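Side-chain contact in RsbT co-antagonist protein RsbRA (Bacillus subtilis, PDB 2BNL), which regulates sigma-B activity in the general stress response as a stressosome component, stimulating the RsbT kinase toward RsbS in vitro, this chain being its N-terminal, globin-like domain: residues A[77-80]-A[81-85]. Residues are numbered along the deposited sequence; the frame is centred on the assembly and turned at random.
Sequences IGLS and MKFLA
Leu-79 lies over one face of the Phe-83 ring in a CH-pi contact. Its CD2 methyl sits 4.2 Å from the ring centroid, 28° off the normal. The touch falls on the CD2-CE2 side of the ring, with Leu-79 CD2 3.8 Å from Phe-83 CE2. The second methyl, CD1, and Leu-79 CB reach the same side. The CG of Phe-83 is anti to its backbone N (chi1 -179°), which swings the ring back toward the preceding loop.

Ser-80 is the N-cap of the helix that starts at Met-81. Its OG accepts a nearly straight bond from Phe-83 N at 3.0 Å (N-H...O 164°). Ser-80 O accepts from Leu-84 N at 2.9 Å, the first bond of the regular helical pattern. An alanine here would lack OG, and Phe-83 N would probably be left without its capping acceptor.

Two residues before Ser-80, Gly-78 is the first to leave helical angles after helix 64-76; its positive phi belongs to a Schellman motif. Lys-82 NZ points to the second subunit, bonding Thr-125 and salt-bridging Glu-126 there. Residues 77-80 link helix 64-76 to helix 81-100. Leu-26 and Leu-29 of helix 15-30 also pack on Phe-83. Met-81 and Leu-84 meet Tyr-131 of helix 109-135.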
ATOM      1  N   ILE A  77      -9.121 -16.127  -8.885  1.00 33.95           N
ATOM      2  CA  ILE A  77      -8.995 -15.846 -10.305  1.00 34.34           C
ATOM      3  C   ILE A  77      -7.566 -15.726 -10.683  1.00 33.57           C
ATOM      4  O   ILE A  77      -7.347 -15.543 -11.836  1.00 31.18           O
ATOM      5  CB  ILE A  77      -9.915 -14.672 -10.818  1.00 33.06           C
ATOM      6  CG1 ILE A  77      -9.381 -13.306 -10.308  1.00 33.73           C
ATOM      7  CG2 ILE A  77     -11.437 -15.011 -10.496  1.00 34.50           C
ATOM      8  CD1 ILE A  77     -10.091 -12.023 -10.790  1.00 34.89           C
ATOM      9  N   GLY A  78      -6.597 -15.806  -9.744  1.00 32.94           N
ATOM     10  CA  GLY A  78      -5.177 -15.809 -10.151  1.00 35.21           C
ATOM     11  C   GLY A  78      -4.491 -14.430 -10.171  1.00 34.72           C
ATOM     12  O   GLY A  78      -3.399 -14.286 -10.714  1.00 35.22           O
ATOM     13  N   LEU A  79      -5.108 -13.403  -9.601  1.00 33.07           N
ATOM     14  CA  LEU A  79      -4.386 -12.096  -9.415  1.00 32.43           C
ATOM     15  C   LEU A  79      -3.395 -12.296  -8.262  1.00 32.88           C
ATOM     16  O   LEU A  79      -3.752 -12.781  -7.224  1.00 32.92           O
ATOM     17  CB  LEU A  79      -5.303 -10.941  -9.128  1.00 32.08           C
ATOM     18  CG  LEU A  79      -6.467 -10.759 -10.107  1.00 35.92           C
ATOM     19  CD1 LEU A  79      -7.149  -9.462  -9.576  1.00 35.35           C
ATOM     20  CD2 LEU A  79      -5.965 -10.672 -11.564  1.00 39.11           C
ATOM     21  N   SER A  80      -2.127 -11.994  -8.484  1.00 32.85           N
ATOM     22  CA  SER A  80      -1.146 -11.971  -7.374  1.00 31.73           C
ATOM     23  C   SER A  80      -1.330 -10.791  -6.497  1.00 28.98           C
ATOM     24  O   SER A  80      -2.018  -9.828  -6.840  1.00 28.75           O
ATOM     25  CB  SER A  80       0.273 -11.905  -7.943  1.00 33.63           C
ATOM     26  OG  SER A  80       0.503 -10.745  -8.698  1.00 31.91           O
HETATM   27  N   MSE A  81      -0.668 -10.843  -5.335  1.00 30.81           N
HETATM   28  CA  MSE A  81      -0.720  -9.776  -4.345  1.00 30.21           C
HETATM   29  C   MSE A  81      -0.036  -8.614  -5.001  1.00 28.99           C
HETATM   30  O   MSE A  81      -0.438  -7.491  -4.825  1.00 33.06           O
HETATM   31  CB  MSE A  81      -0.018 -10.159  -3.033  1.00 30.02           C
HETATM   32  CG  MSE A  81       0.251  -9.062  -2.189  1.00 30.60           C
HETATM   33 SE   MSE A  81      -1.311  -8.377  -1.246  1.00 48.12          SE
HETATM   34  CE  MSE A  81      -0.979  -7.185  -1.709  1.00 37.55           C
ATOM     35  N   LYS A  82       1.051  -8.886  -5.672  1.00 29.82           N
ATOM     36  CA  LYS A  82       1.831  -7.858  -6.408  1.00 29.77           C
ATOM     37  C   LYS A  82       0.893  -7.081  -7.351  1.00 28.48           C
ATOM     38  O   LYS A  82       0.912  -5.857  -7.408  1.00 29.91           O
ATOM     39  CB  LYS A  82       3.008  -8.531  -7.210  1.00 29.98           C
ATOM     40  CG  LYS A  82       3.821  -7.527  -7.932  1.00 35.03           C
ATOM     41  CD  LYS A  82       4.790  -6.790  -6.942  1.00 42.16           C
ATOM     42  CE  LYS A  82       5.802  -5.734  -7.604  1.00 45.60           C
ATOM     43  NZ  LYS A  82       6.999  -5.058  -6.792  1.00 41.09           N
ATOM     44  N   PHE A  83       0.142  -7.814  -8.204  1.00 29.74           N
ATOM     45  CA  PHE A  83      -0.808  -7.237  -9.161  1.00 29.04           C
ATOM     46  C   PHE A  83      -1.889  -6.429  -8.439  1.00 30.59           C
ATOM     47  O   PHE A  83      -2.203  -5.270  -8.781  1.00 30.68           O
ATOM     48  CB  PHE A  83      -1.534  -8.385  -9.947  1.00 32.08           C
ATOM     49  CG  PHE A  83      -2.500  -7.876 -10.971  1.00 31.90           C
ATOM     50  CD1 PHE A  83      -2.082  -7.652 -12.268  1.00 34.23           C
ATOM     51  CD2 PHE A  83      -3.747  -7.525 -10.636  1.00 34.08           C
ATOM     52  CE1 PHE A  83      -3.018  -7.093 -13.248  1.00 36.60           C
ATOM     53  CE2 PHE A  83      -4.696  -7.057 -11.587  1.00 36.02           C
ATOM     54  CZ  PHE A  83      -4.292  -6.798 -12.905  1.00 32.01           C
ATOM     55  N   LEU A  84      -2.466  -7.040  -7.427  1.00 28.71           N
ATOM     56  CA  LEU A  84      -3.483  -6.361  -6.667  1.00 30.68           C
ATOM     57  C   LEU A  84      -2.984  -5.076  -6.055  1.00 29.97           C
ATOM     58  O   LEU A  84      -3.655  -4.051  -6.195  1.00 30.96           O
ATOM     59  CB  LEU A  84      -4.099  -7.311  -5.625  1.00 30.43           C
ATOM     60  CG  LEU A  84      -5.171  -6.659  -4.730  1.00 33.34           C
ATOM     61  CD1 LEU A  84      -6.338  -6.280  -5.590  1.00 35.46           C
ATOM     62  CD2 LEU A  84      -5.586  -7.642  -3.785  1.00 39.01           C
ATOM     63  N   ALA A  85      -1.830  -5.130  -5.377  1.00 31.19           N
ATOM     64  CA  ALA A  85      -1.302  -3.952  -4.695  1.00 30.33           C
ATOM     65  C   ALA A  85      -0.867  -2.895  -5.714  1.00 30.07           C
ATOM     66  O   ALA A  85      -1.090  -1.752  -5.544  1.00 30.46           O
ATOM     67  CB  ALA A  85      -0.149  -4.362  -3.796  1.00 30.16           C
TER